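Local coordinates for protein putative sugar kinase PH1459 (Pyrococcus horikoshii, PDB 3EWM) that binds ATP and probably phosphorylates a sugar such as fructose, as a member of the PfkB family of carbohydrate kinases, at residues A[53-58]-A[109-114]; A[87-92]-A[102-107]; A[134-139]-A[166-171]. All blocks are in the same frame, centred on the assembly; numbering follows the deposited sequence.

Interaction 1: A[53-58]-A[109-114]; sequences ISKVGN and YFNMTL
Lys55 reaches out from its strand to the backbone of Asn111: NZ donates to Asn111 O at 2.7 Å, approaching from above the carbonyl plane, about 40° out of it. NZ also forms a salt bridge with Asp116, so the charge is probably well compensated at this buried place. CG stands anti to the backbone N (chi1 -156°) and the chain beyond is extended, which carries the ammonium past the selenomethionine at 112 to the loop's carbonyl. On the way, CD lies alongside the same oxygen, 3.6 Å from Asn111 O, and Lys55 CB packs 3.7 Å from Met112 CG. The selenium replaces the sulphur of a methionine; Met112 SE rests on the strand backbone, 3.8 Å from Ser54 CA, with Ile53 CG2 a looser neighbour at 4.3 Å. At the start of the loop, it is CB of the Tyr109 side chain that meets the strand, 3.4 Å from Lys55 O and 3.9 Å from Ser54 OG, while the ring leads away. Lys55 O and Tyr109 N come near each other, but the angle is too poor for a bond, and the buried Lys55 N has no partner in the model.

A second shell positions these groups. Thr113 N donates to the carboxylate of Asp116, Asn111 ND2 is held by Asp82, and Ser54 OG by Gly8 O. Strand 49-57 lies between strands 3-7 and 79-82 in the large mixed sheet of this ribokinase-like fold; the loop 109-114 packs on its C-terminal part, at Ile53 to Lys55, tied to helix 140-151 through Ser140 and Thr143 and running on to helix 119-124.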
ATOM      1  N   ILE A  53      14.423 -14.017   6.972  1.00  9.92           N
ATOM      2  CA  ILE A  53      14.833 -13.772   5.609  1.00  9.24           C
ATOM      3  C   ILE A  53      13.630 -13.237   4.877  1.00  9.00           C
ATOM      4  O   ILE A  53      12.590 -13.892   4.779  1.00  9.48           O
ATOM      5  CB  ILE A  53      15.359 -15.052   4.943  1.00  9.02           C
ATOM      6  CG1 ILE A  53      16.702 -15.440   5.576  1.00 10.66           C
ATOM      7  CG2 ILE A  53      15.465 -14.868   3.383  1.00  8.61           C
ATOM      8  CD1 ILE A  53      16.941 -16.926   5.564  1.00 13.70           C
ATOM      9  N   SER A  54      13.777 -12.025   4.368  1.00  8.54           N
ATOM     10  CA  SER A  54      12.708 -11.365   3.681  1.00  8.06           C
ATOM     11  C   SER A  54      13.274 -10.241   2.830  1.00  8.43           C
ATOM     12  O   SER A  54      14.500 -10.128   2.646  1.00  7.63           O
ATOM     13  CB  SER A  54      11.669 -10.831   4.665  1.00  8.27           C
ATOM     14  OG  SER A  54      10.499 -10.490   3.950  1.00  8.12           O
ATOM     15  N   LYS A  55      12.380  -9.409   2.310  1.00  8.20           N
ATOM     16  CA  LYS A  55      12.808  -8.344   1.438  1.00  9.01           C
ATOM     17  C   LYS A  55      11.837  -7.211   1.634  1.00  8.61           C
ATOM     18  O   LYS A  55      10.614  -7.418   1.622  1.00  9.31           O
ATOM     19  CB  LYS A  55      12.808  -8.811  -0.028  1.00  8.47           C
ATOM     20  CG  LYS A  55      13.750  -8.009  -0.922  1.00 10.44           C
ATOM     21  CD  LYS A  55      13.839  -8.633  -2.293  1.00 10.13           C
ATOM     22  CE  LYS A  55      14.716  -7.811  -3.225  1.00 11.70           C
ATOM     23  NZ  LYS A  55      14.857  -8.464  -4.556  1.00 11.91           N
ATOM     24  N   VAL A  56      12.385  -6.022   1.858  1.00  8.12           N
ATOM     25  CA  VAL A  56      11.557  -4.815   2.019  1.00  7.94           C
ATOM     26  C   VAL A  56      12.005  -3.807   0.974  1.00  8.84           C
ATOM     27  O   VAL A  56      13.010  -4.018   0.285  1.00  8.29           O
ATOM     28  CB  VAL A  56      11.679  -4.208   3.450  1.00  7.48           C
ATOM     29  CG1 VAL A  56      11.077  -5.148   4.495  1.00  6.39           C
ATOM     30  CG2 VAL A  56      13.135  -3.899   3.795  1.00  8.08           C
ATOM     31  N   GLY A  57      11.266  -2.713   0.854  1.00  8.85           N
ATOM     32  CA  GLY A  57      11.655  -1.642  -0.034  1.00  9.36           C
ATOM     33  C   GLY A  57      12.741  -0.833   0.644  1.00  9.61           C
ATOM     34  O   GLY A  57      12.817  -0.760   1.879  1.00  9.05           O
ATOM     35  N   ASN A  58      13.581  -0.214  -0.169  1.00 10.64           N
ATOM     36  CA  ASN A  58      14.480   0.820   0.332  1.00 11.99           C
ATOM     37  C   ASN A  58      13.642   2.079   0.572  1.00 11.80           C
ATOM     38  O   ASN A  58      13.646   3.026  -0.210  1.00 12.41           O
ATOM     39  CB  ASN A  58      15.635   1.075  -0.648  1.00 12.97           C
ATOM     40  CG  ASN A  58      16.574   2.171  -0.163  1.00 15.77           C
ATOM     41  OD1 ASN A  58      16.620   2.497   1.038  1.00 15.66           O
ATOM     42  ND2 ASN A  58      17.334   2.750  -1.097  1.00 19.85           N
ATOM     43  N   TYR A 109       8.641  -8.084  -0.837  1.00  7.63           N
ATOM     44  CA  TYR A 109       8.810  -9.439  -0.282  1.00  7.63           C
ATOM     45  C   TYR A 109       8.444 -10.530  -1.279  1.00  7.64           C
ATOM     46  O   TYR A 109       8.855 -11.687  -1.111  1.00  7.89           O
ATOM     47  CB  TYR A 109       8.082  -9.632   1.067  1.00  7.63           C
ATOM     48  CG  TYR A 109       6.586  -9.593   0.981  1.00  6.71           C
ATOM     49  CD1 TYR A 109       5.864 -10.672   0.468  1.00  5.49           C
ATOM     50  CD2 TYR A 109       5.883  -8.478   1.443  1.00  6.94           C
ATOM     51  CE1 TYR A 109       4.482 -10.651   0.411  1.00  6.40           C
ATOM     52  CE2 TYR A 109       4.505  -8.434   1.368  1.00  6.12           C
ATOM     53  CZ  TYR A 109       3.811  -9.522   0.844  1.00  6.42           C
ATOM     54  OH  TYR A 109       2.444  -9.458   0.754  1.00  8.76           O
ATOM     55  N   PHE A 110       7.704 -10.145  -2.319  1.00  8.16           N
ATOM     56  CA  PHE A 110       7.340 -11.040  -3.421  1.00  8.77           C
ATOM     57  C   PHE A 110       8.390 -11.045  -4.534  1.00  9.29           C
ATOM     58  O   PHE A 110       8.288 -11.826  -5.481  1.00  9.11           O
ATOM     59  CB  PHE A 110       5.980 -10.660  -4.007  1.00  8.62           C
ATOM     60  CG  PHE A 110       4.794 -11.215  -3.264  1.00  9.76           C
ATOM     61  CD1 PHE A 110       4.749 -12.553  -2.882  1.00 10.41           C
ATOM     62  CD2 PHE A 110       3.688 -10.403  -2.992  1.00 10.02           C
ATOM     63  CE1 PHE A 110       3.646 -13.076  -2.233  1.00 10.42           C
ATOM     64  CE2 PHE A 110       2.554 -10.933  -2.351  1.00 10.65           C
ATOM     65  CZ  PHE A 110       2.538 -12.263  -1.972  1.00  9.98           C
ATOM     66  N   ASN A 111       9.428 -10.226  -4.374  1.00  9.76           N
ATOM     67  CA  ASN A 111      10.489 -10.065  -5.365  1.00 10.73           C
ATOM     68  C   ASN A 111      11.851 -10.677  -4.957  1.00 11.76           C
ATOM     69  O   ASN A 111      12.905 -10.187  -5.367  1.00 11.17           O
ATOM     70  CB  ASN A 111      10.668  -8.567  -5.651  1.00 10.43           C
ATOM     71  CG  ASN A 111      11.283  -8.291  -7.007  1.00 11.50           C
ATOM     72  OD1 ASN A 111      11.071  -9.040  -7.969  1.00 10.47           O
ATOM     73  ND2 ASN A 111      12.015  -7.186  -7.104  1.00 10.54           N
HETATM   74  N   MSE A 112      11.838 -11.744  -4.153  1.00 12.26           N
HETATM   75  CA  MSE A 112      13.083 -12.374  -3.723  1.00 15.06           C
HETATM   76  C   MSE A 112      13.647 -13.273  -4.800  1.00 12.97           C
HETATM   77  O   MSE A 112      12.933 -14.061  -5.401  1.00 10.96           O
HETATM   78  CB  MSE A 112      12.879 -13.175  -2.437  1.00 13.92           C
HETATM   79  CG  MSE A 112      12.807 -12.287  -1.219  1.00 16.78           C
HETATM   80 SE   MSE A 112      12.811 -13.330   0.418  1.00 27.19          SE
HETATM   81  CE  MSE A 112      10.938 -13.559   0.440  1.00 14.36           C
ATOM     82  N   THR A 113      14.937 -13.136  -5.052  1.00 13.29           N
ATOM     83  CA  THR A 113      15.617 -14.046  -5.956  1.00 13.02           C
ATOM     84  C   THR A 113      16.650 -14.788  -5.132  1.00 12.78           C
ATOM     85  O   THR A 113      16.902 -14.450  -3.965  1.00 12.58           O
ATOM     86  CB  THR A 113      16.292 -13.289  -7.132  1.00 13.82           C
ATOM     87  OG1 THR A 113      17.202 -12.330  -6.597  1.00 14.30           O
ATOM     88  CG2 THR A 113      15.251 -12.556  -7.989  1.00 14.91           C
ATOM     89  N   LEU A 114      17.269 -15.793  -5.728  1.00 12.47           N
ATOM     90  CA  LEU A 114      18.269 -16.578  -5.020  1.00 12.54           C
ATOM     91  C   LEU A 114      19.428 -15.749  -4.472  1.00 12.84           C
ATOM     92  O   LEU A 114      19.955 -16.066  -3.419  1.00 10.89           O
ATOM     93  CB  LEU A 114      18.787 -17.693  -5.903  1.00 12.48           C
ATOM     94  CG  LEU A 114      17.740 -18.776  -6.118  1.00 13.14           C
ATOM     95  CD1 LEU A 114      18.153 -19.670  -7.279  1.00 11.90           C
ATOM     96  CD2 LEU A 114      17.526 -19.588  -4.834  1.00 13.80           C
TER

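Interaction 2: A[87-92]-A[102-107]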
ATOM      1  N   THR A  87       8.077  -1.573   0.079  1.00  9.79           N
ATOM      2  CA  THR A  87       7.824  -2.450   1.192  1.00  9.12           C
ATOM      3  C   THR A  87       6.388  -2.966   1.134  1.00  8.46           C
ATOM      4  O   THR A  87       5.453  -2.219   0.830  1.00  8.05           O
ATOM      5  CB  THR A  87       8.076  -1.682   2.492  1.00  8.47           C
ATOM      6  OG1 THR A  87       9.469  -1.331   2.566  1.00  9.43           O
ATOM      7  CG2 THR A  87       7.704  -2.519   3.685  1.00  8.14           C
ATOM      8  N   GLY A  88       6.229  -4.252   1.405  1.00  8.43           N
ATOM      9  CA  GLY A  88       4.908  -4.834   1.537  1.00  8.38           C
ATOM     10  C   GLY A  88       3.994  -4.032   2.435  1.00  8.62           C
ATOM     11  O   GLY A  88       4.400  -3.521   3.493  1.00  8.70           O
ATOM     12  N   ILE A  89       2.746  -3.935   2.003  1.00  8.75           N
ATOM     13  CA  ILE A  89       1.717  -3.327   2.787  1.00  8.98           C
ATOM     14  C   ILE A  89       0.450  -4.164   2.652  1.00  8.72           C
ATOM     15  O   ILE A  89       0.164  -4.780   1.614  1.00  8.28           O
ATOM     16  CB  ILE A  89       1.416  -1.845   2.372  1.00  9.42           C
ATOM     17  CG1 ILE A  89       1.020  -1.782   0.900  1.00 11.00           C
ATOM     18  CG2 ILE A  89       2.582  -0.864   2.759  1.00  9.11           C
ATOM     19  CD1 ILE A  89       0.273  -0.545   0.563  1.00 17.77           C
ATOM     20  N   VAL A  90      -0.279  -4.231   3.742  1.00  8.95           N
ATOM     21  CA  VAL A  90      -1.599  -4.794   3.713  1.00  8.95           C
ATOM     22  C   VAL A  90      -2.503  -3.943   4.586  1.00  9.14           C
ATOM     23  O   VAL A  90      -2.109  -3.528   5.668  1.00  8.73           O
ATOM     24  CB  VAL A  90      -1.616  -6.312   4.115  1.00  9.32           C
ATOM     25  CG1 VAL A  90      -1.010  -6.527   5.465  1.00 11.11           C
ATOM     26  CG2 VAL A  90      -3.067  -6.886   4.068  1.00  7.50           C
ATOM     27  N   PHE A  91      -3.698  -3.669   4.074  1.00  8.94           N
ATOM     28  CA  PHE A  91      -4.741  -2.983   4.826  1.00  9.77           C
ATOM     29  C   PHE A  91      -5.646  -4.051   5.387  1.00 10.16           C
ATOM     30  O   PHE A  91      -6.073  -4.939   4.663  1.00  9.18           O
ATOM     31  CB  PHE A  91      -5.504  -2.034   3.913  1.00  9.61           C
ATOM     32  CG  PHE A  91      -4.639  -0.943   3.351  1.00 10.04           C
ATOM     33  CD1 PHE A  91      -4.512   0.281   4.027  1.00 10.50           C
ATOM     34  CD2 PHE A  91      -3.918  -1.145   2.171  1.00 11.20           C
ATOM     35  CE1 PHE A  91      -3.697   1.278   3.532  1.00 10.18           C
ATOM     36  CE2 PHE A  91      -3.098  -0.140   1.669  1.00 11.93           C
ATOM     37  CZ  PHE A  91      -2.987   1.067   2.359  1.00 11.13           C
ATOM     38  N   VAL A  92      -5.880  -3.990   6.687  1.00 10.57           N
ATOM     39  CA  VAL A  92      -6.507  -5.099   7.373  1.00 12.13           C
ATOM     40  C   VAL A  92      -7.698  -4.603   8.171  1.00 12.18           C
ATOM     41  O   VAL A  92      -7.638  -3.558   8.828  1.00 11.79           O
ATOM     42  CB  VAL A  92      -5.478  -5.918   8.248  1.00 12.52           C
ATOM     43  CG1 VAL A  92      -4.193  -6.125   7.496  1.00 14.25           C
ATOM     44  CG2 VAL A  92      -5.139  -5.188   9.485  1.00 16.77           C
ATOM     45  N   LEU A 102      -6.675  -6.040   2.272  1.00 12.22           N
ATOM     46  CA  LEU A 102      -6.316  -5.661   0.923  1.00 10.85           C
ATOM     47  C   LEU A 102      -4.823  -5.659   0.923  1.00 10.25           C
ATOM     48  O   LEU A 102      -4.193  -4.763   1.486  1.00  8.91           O
ATOM     49  CB  LEU A 102      -6.860  -4.293   0.553  1.00 11.13           C
ATOM     50  CG  LEU A 102      -6.415  -3.683  -0.780  1.00  9.91           C
ATOM     51  CD1 LEU A 102      -6.742  -4.586  -2.001  1.00 12.37           C
ATOM     52  CD2 LEU A 102      -7.065  -2.320  -0.906  1.00  9.57           C
ATOM     53  N   LEU A 103      -4.278  -6.714   0.331  1.00  9.99           N
ATOM     54  CA  LEU A 103      -2.834  -6.943   0.290  1.00  9.62           C
ATOM     55  C   LEU A 103      -2.328  -6.488  -1.064  1.00 10.00           C
ATOM     56  O   LEU A 103      -2.870  -6.884  -2.097  1.00 10.15           O
ATOM     57  CB  LEU A 103      -2.529  -8.424   0.518  1.00  9.72           C
ATOM     58  CG  LEU A 103      -1.062  -8.858   0.490  1.00  8.85           C
ATOM     59  CD1 LEU A 103      -0.863  -9.985   1.480  1.00 11.04           C
ATOM     60  CD2 LEU A 103      -0.631  -9.273  -0.940  1.00  9.78           C
ATOM     61  N   TYR A 104      -1.298  -5.650  -1.038  1.00  9.71           N
ATOM     62  CA  TYR A 104      -0.653  -5.146  -2.237  1.00 10.71           C
ATOM     63  C   TYR A 104       0.425  -6.138  -2.643  1.00 11.55           C
ATOM     64  O   TYR A 104       1.317  -6.446  -1.856  1.00 11.72           O
ATOM     65  CB  TYR A 104      -0.108  -3.733  -1.987  1.00 10.60           C
ATOM     66  CG  TYR A 104      -1.204  -2.722  -2.175  1.00 10.47           C
ATOM     67  CD1 TYR A 104      -2.333  -2.731  -1.347  1.00 12.26           C
ATOM     68  CD2 TYR A 104      -1.165  -1.811  -3.227  1.00 11.56           C
ATOM     69  CE1 TYR A 104      -3.371  -1.860  -1.554  1.00 11.75           C
ATOM     70  CE2 TYR A 104      -2.199  -0.916  -3.424  1.00 11.54           C
ATOM     71  CZ  TYR A 104      -3.304  -0.951  -2.598  1.00 11.32           C
ATOM     72  OH  TYR A 104      -4.356  -0.069  -2.797  1.00 10.61           O
ATOM     73  N   ASP A 105       0.315  -6.674  -3.853  1.00 12.31           N
ATOM     74  CA  ASP A 105       1.132  -7.817  -4.204  1.00 14.46           C
ATOM     75  C   ASP A 105       2.391  -7.429  -4.962  1.00 14.78           C
ATOM     76  O   ASP A 105       3.345  -8.177  -4.978  1.00 15.65           O
ATOM     77  CB  ASP A 105       0.324  -8.872  -4.965  1.00 14.67           C
ATOM     78  CG  ASP A 105      -0.074  -8.415  -6.348  1.00 17.15           C
ATOM     79  OD1 ASP A 105      -0.311  -7.204  -6.539  1.00 20.12           O
ATOM     80  OD2 ASP A 105      -0.156  -9.273  -7.249  1.00 19.23           O
ATOM     81  N   ASP A 106       2.434  -6.271  -5.604  1.00 15.31           N
ATOM     82  CA  ASP A 106       3.679  -6.013  -6.298  1.00 15.47           C
ATOM     83  C   ASP A 106       4.569  -5.229  -5.390  1.00 13.83           C
ATOM     84  O   ASP A 106       4.726  -4.008  -5.543  1.00 14.69           O
ATOM     85  CB  ASP A 106       3.522  -5.344  -7.652  1.00 16.45           C
ATOM     86  CG  ASP A 106       4.457  -5.951  -8.666  1.00 21.27           C
ATOM     87  OD1 ASP A 106       3.959  -6.615  -9.608  1.00 26.73           O
ATOM     88  OD2 ASP A 106       5.690  -5.846  -8.470  1.00 24.40           O
ATOM     89  N   VAL A 107       5.118  -5.961  -4.429  1.00 11.14           N
ATOM     90  CA  VAL A 107       5.869  -5.396  -3.339  1.00 10.06           C
ATOM     91  C   VAL A 107       7.133  -6.231  -3.146  1.00  9.19           C
ATOM     92  O   VAL A 107       7.280  -7.307  -3.733  1.00  7.93           O
ATOM     93  CB  VAL A 107       5.040  -5.383  -2.028  1.00 10.14           C
ATOM     94  CG1 VAL A 107       3.869  -4.367  -2.124  1.00  8.73           C
ATOM     95  CG2 VAL A 107       4.539  -6.793  -1.695  1.00  9.12           C
TER
HETATM   96  O   HOH W   1       1.813  -6.736   0.612  1.00 10.30           O
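Val90 and Leu103 form a non-hydrogen-bonded pair, and Phe91 and Leu102 a hydrogen-bonded one, of an antiparallel beta hairpin, strands 88-93 and 100-103. The hairpin belongs to the small four-stranded sheet, which packs on the second subunit and probably corresponds to the lid of ribokinase relatives. Phe91 N donates to Leu102 O at 2.9 Å, and Leu102 N returns a bond of 2.7 Å to Phe91 O. Past the paired residues, Tyr104 N still reaches Ile89 O, nearly straight at 169°.

On one face, Val90 CG2 meets Leu103 CB at 3.9 Å. On the face of Phe91 and Leu102, the side chains of Ile89 and Phe91 lie side by side and the ring of Tyr104 packs against both. Ile89 CG1 sits between the backbone N and the carbonyl carbon (chi1 58°), bringing it 3.7 Å from Tyr104 CB; CD1 then lies over one face of the ring, offset toward the rim, in a CH-pi contact. Phe91 CE2 touches Tyr104 CE1 at 3.7 Å, the two ring planes inclined at 66°. Tyr104 OH is hydrogen-bonded to Thr87 O of the second subunit, whose Ile89 and His86 also pack at this ring. An alanine in place of Tyr104 would probably leave Ile89 CD1 without the ring face it lies on, open a gap beside Phe91 CE2, and deprive Thr87 O of the second subunit of its hydroxyl partner.

Where the strands part, Val107 closes on the glycine, with Val107 CB 3.6 Å from Gly88 CA. Between these ends, Ile89 O takes a second donor besides Tyr104 N, a water 2.7 Å from Ile89 O that also donates to Tyr104 O.

Interaction 3: A[134-139]-A[166-171]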
ATOM      1  N   ILE A 134       3.931 -16.156   1.075  1.00 11.66           N
ATOM      2  CA  ILE A 134       5.092 -15.817   0.270  1.00 11.52           C
ATOM      3  C   ILE A 134       5.023 -16.481  -1.112  1.00 10.71           C
ATOM      4  O   ILE A 134       5.515 -15.933  -2.094  1.00 10.92           O
ATOM      5  CB  ILE A 134       6.415 -16.143   1.000  1.00 10.99           C
ATOM      6  CG1 ILE A 134       7.584 -15.536   0.222  1.00 13.09           C
ATOM      7  CG2 ILE A 134       6.620 -17.636   1.182  1.00 12.54           C
ATOM      8  CD1 ILE A 134       7.533 -14.077   0.167  1.00 11.91           C
ATOM      9  N   LEU A 135       4.364 -17.637  -1.177  1.00 10.65           N
ATOM     10  CA  LEU A 135       4.346 -18.459  -2.370  1.00 10.61           C
ATOM     11  C   LEU A 135       3.366 -17.943  -3.414  1.00 10.85           C
ATOM     12  O   LEU A 135       3.313 -18.479  -4.524  1.00 10.97           O
ATOM     13  CB  LEU A 135       4.017 -19.920  -2.008  1.00 11.30           C
ATOM     14  CG  LEU A 135       4.881 -20.577  -0.925  1.00 11.19           C
ATOM     15  CD1 LEU A 135       4.367 -21.951  -0.577  1.00 10.21           C
ATOM     16  CD2 LEU A 135       6.395 -20.590  -1.326  1.00 11.28           C
ATOM     17  N   ALA A 136       2.608 -16.902  -3.068  1.00  9.79           N
ATOM     18  CA  ALA A 136       1.533 -16.439  -3.921  1.00  9.98           C
ATOM     19  C   ALA A 136       2.038 -15.807  -5.207  1.00  9.71           C
ATOM     20  O   ALA A 136       1.317 -15.784  -6.198  1.00 10.47           O
ATOM     21  CB  ALA A 136       0.583 -15.485  -3.160  1.00  9.31           C
ATOM     22  N   ARG A 137       3.287 -15.320  -5.198  1.00  9.57           N
ATOM     23  CA  ARG A 137       3.834 -14.642  -6.356  1.00  9.92           C
ATOM     24  C   ARG A 137       5.271 -15.041  -6.597  1.00 10.21           C
ATOM     25  O   ARG A 137       6.015 -15.290  -5.664  1.00  9.47           O
ATOM     26  CB  ARG A 137       3.798 -13.121  -6.178  1.00  9.77           C
ATOM     27  CG  ARG A 137       2.427 -12.529  -5.946  1.00 10.48           C
ATOM     28  CD  ARG A 137       1.601 -12.511  -7.237  1.00 10.47           C
ATOM     29  NE  ARG A 137       0.305 -11.892  -6.983  1.00 13.21           N
ATOM     30  CZ  ARG A 137      -0.740 -12.517  -6.447  1.00 14.93           C
ATOM     31  NH1 ARG A 137      -0.676 -13.805  -6.120  1.00 16.82           N
ATOM     32  NH2 ARG A 137      -1.865 -11.850  -6.238  1.00 15.67           N
ATOM     33  N   ASN A 138       5.643 -15.054  -7.869  1.00  9.96           N
ATOM     34  CA  ASN A 138       7.027 -15.147  -8.248  1.00 10.52           C
ATOM     35  C   ASN A 138       7.621 -13.742  -8.277  1.00 10.10           C
ATOM     36  O   ASN A 138       6.872 -12.777  -8.340  1.00 11.33           O
ATOM     37  CB  ASN A 138       7.142 -15.824  -9.611  1.00 10.30           C
ATOM     38  CG  ASN A 138       7.160 -17.334  -9.517  1.00 12.43           C
ATOM     39  OD1 ASN A 138       6.611 -18.023 -10.380  1.00 17.70           O
ATOM     40  ND2 ASN A 138       7.826 -17.863  -8.506  1.00 10.41           N
ATOM     41  N   PRO A 139       8.960 -13.618  -8.216  1.00 10.37           N
ATOM     42  CA  PRO A 139       9.964 -14.678  -8.080  1.00  9.84           C
ATOM     43  C   PRO A 139      10.046 -15.320  -6.698  1.00  9.64           C
ATOM     44  O   PRO A 139      10.713 -16.338  -6.560  1.00  9.06           O
ATOM     45  CB  PRO A 139      11.286 -13.949  -8.372  1.00 10.52           C
ATOM     46  CG  PRO A 139      11.010 -12.550  -7.932  1.00  9.61           C
ATOM     47  CD  PRO A 139       9.598 -12.293  -8.352  1.00  9.91           C
ATOM     48  N   ASP A 166      -7.686 -15.440  -1.627  1.00 17.94           N
ATOM     49  CA  ASP A 166      -7.691 -14.219  -2.421  1.00 18.93           C
ATOM     50  C   ASP A 166      -6.351 -13.964  -3.094  1.00 18.40           C
ATOM     51  O   ASP A 166      -6.292 -13.275  -4.113  1.00 19.11           O
ATOM     52  CB  ASP A 166      -8.097 -13.009  -1.567  1.00 19.26           C
ATOM     53  CG  ASP A 166      -9.565 -13.046  -1.163  1.00 23.07           C
ATOM     54  OD1 ASP A 166     -10.335 -13.865  -1.733  1.00 23.58           O
ATOM     55  OD2 ASP A 166      -9.943 -12.257  -0.264  1.00 27.41           O
ATOM     56  N   LEU A 167      -5.287 -14.535  -2.544  1.00 17.64           N
ATOM     57  CA  LEU A 167      -3.958 -14.348  -3.116  1.00 17.04           C
ATOM     58  C   LEU A 167      -3.691 -15.276  -4.286  1.00 17.22           C
ATOM     59  O   LEU A 167      -2.664 -15.159  -4.951  1.00 16.42           O
ATOM     60  CB  LEU A 167      -2.867 -14.517  -2.056  1.00 17.03           C
ATOM     61  CG  LEU A 167      -2.886 -13.526  -0.890  1.00 16.09           C
ATOM     62  CD1 LEU A 167      -1.600 -13.690  -0.081  1.00 16.58           C
ATOM     63  CD2 LEU A 167      -3.026 -12.104  -1.379  1.00 15.56           C
ATOM     64  N   TRP A 168      -4.616 -16.191  -4.533  1.00 17.59           N
ATOM     65  CA  TRP A 168      -4.406 -17.192  -5.566  1.00 19.05           C
ATOM     66  C   TRP A 168      -5.471 -17.209  -6.644  1.00 20.24           C
ATOM     67  O   TRP A 168      -5.592 -18.196  -7.370  1.00 19.71           O
ATOM     68  CB  TRP A 168      -4.333 -18.572  -4.936  1.00 18.46           C
ATOM     69  CG  TRP A 168      -3.210 -18.740  -3.999  1.00 18.52           C
ATOM     70  CD1 TRP A 168      -3.227 -18.533  -2.649  1.00 18.61           C
ATOM     71  CD2 TRP A 168      -1.891 -19.177  -4.327  1.00 18.87           C
ATOM     72  NE1 TRP A 168      -1.993 -18.821  -2.115  1.00 18.81           N
ATOM     73  CE2 TRP A 168      -1.154 -19.212  -3.127  1.00 19.63           C
ATOM     74  CE3 TRP A 168      -1.259 -19.545  -5.525  1.00 19.27           C
ATOM     75  CZ2 TRP A 168       0.180 -19.613  -3.084  1.00 18.56           C
ATOM     76  CZ3 TRP A 168       0.070 -19.938  -5.483  1.00 19.10           C
ATOM     77  CH2 TRP A 168       0.772 -19.972  -4.269  1.00 18.22           C
ATOM     78  N   ARG A 169      -6.251 -16.147  -6.771  1.00 22.11           N
ATOM     79  CA  ARG A 169      -7.297 -16.199  -7.792  1.00 24.72           C
ATOM     80  C   ARG A 169      -6.689 -16.228  -9.199  1.00 24.31           C
ATOM     81  O   ARG A 169      -5.704 -15.533  -9.483  1.00 24.39           O
ATOM     82  CB  ARG A 169      -8.394 -15.139  -7.605  1.00 24.64           C
ATOM     83  CG  ARG A 169      -7.925 -13.733  -7.413  1.00 27.17           C
ATOM     84  CD  ARG A 169      -9.101 -12.746  -7.546  1.00 28.15           C
ATOM     85  NE  ARG A 169      -9.849 -12.516  -6.301  1.00 33.74           N
ATOM     86  CZ  ARG A 169      -9.386 -11.853  -5.235  1.00 35.52           C
ATOM     87  NH1 ARG A 169      -8.145 -11.374  -5.220  1.00 35.41           N
ATOM     88  NH2 ARG A 169     -10.167 -11.677  -4.168  1.00 35.40           N
ATOM     89  N   GLY A 170      -7.259 -17.080 -10.049  1.00 24.58           N
ATOM     90  CA  GLY A 170      -6.725 -17.327 -11.381  1.00 24.84           C
ATOM     91  C   GLY A 170      -5.569 -18.319 -11.406  1.00 25.23           C
ATOM     92  O   GLY A 170      -5.097 -18.700 -12.484  1.00 25.85           O
ATOM     93  N   GLN A 171      -5.091 -18.736 -10.233  1.00 24.72           N
ATOM     94  CA  GLN A 171      -3.978 -19.689 -10.170  1.00 25.23           C
ATOM     95  C   GLN A 171      -4.196 -20.771  -9.114  1.00 25.40           C
ATOM     96  O   GLN A 171      -3.254 -21.271  -8.474  1.00 25.40           O
ATOM     97  CB  GLN A 171      -2.642 -18.971  -9.978  1.00 25.29           C
ATOM     98  CG  GLN A 171      -2.605 -18.055  -8.773  1.00 24.84           C
ATOM     99  CD  GLN A 171      -1.226 -17.489  -8.492  1.00 25.68           C
ATOM    100  OE1 GLN A 171      -0.196 -18.041  -8.913  1.00 26.52           O
ATOM    101  NE2 GLN A 171      -1.195 -16.390  -7.757  1.00 24.79           N
TER
HETATM  102  O   HOH W   2      -4.628 -12.849  -6.172  1.00 11.87           O
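Arg137 stretches across to Leu167, and its side chain can be traced atom by atom. CB and CG lie against the ring of Phe110; the chain then bends at chi2 (-74°), which turns CD aside, and the guanidinium beyond reaches the opposite loop. NE forms a salt bridge with Asp105. CZ lies 3.6 Å from Leu167 O, and NH1 donates to that oxygen at 2.7 Å, almost straight at 172° and within the planes of both guanidinium and carbonyl. The same NH1 also bonds the preceding residue, Ala136 O at 2.8 Å, well above that carbonyl's plane. NH2 holds a water, which in turn donates to Asp166 O.

Gln171 arrives at about a right angle to Arg137, and its NE2 also donates to Ala136 O, at 3.0 Å and in the carbonyl plane; a weak bond links NE2 to Leu167 O. Two donors therefore share Ala136 O from different directions. Beneath this polar group, Ala136 CA lies over one face of the Trp168 indole, 3.8 Å from the centre of its six-membered ring, a CH-pi contact, and Ala136 CB meets Leu167 CB at 3.7 Å.

Both segments are loops that follow neighbouring parallel strands, 127-131 and 156-160, in the Rossmann-like core. Trp168 to Gln171 is a type II turn, and Gln171 holds the N-cap position of helix 172-185, whose Met175 and Val178 pack on the indole; Arg141 of helix 140-151 touches it too. The chemistry is that of one cation shared among two main-chain oxygens, a water and a carboxylate: Asp105 probably balances the charge, while the loops are joined by Arg137 NH1 to Leu167 O and Gln171 NE2 to Ala136 O, both backbone acceptors.

In the fold
From the N terminus, strand 49-57 opens interaction 1, which closes a long loop when the chain returns at 109-114. Within that loop the hairpin 88-93 and 100-103 makes interaction 2; this is half of the small sheet at the subunit interface, whose strands 11-16 and 27-33 come earlier in the chain. Interaction 3 follows in series, closing a shorter loop around helix 140-151 and strand 156-160. None of the three cross. Gly57 and Thr87 join interactions 1 and 2, Phe110 and Pro139 pack between 1 and 3, and a salt bridge from Asp105 to Arg137 ties 2 to 3. Together they connect the large sheet, the small sheet and two loops that lead into helices.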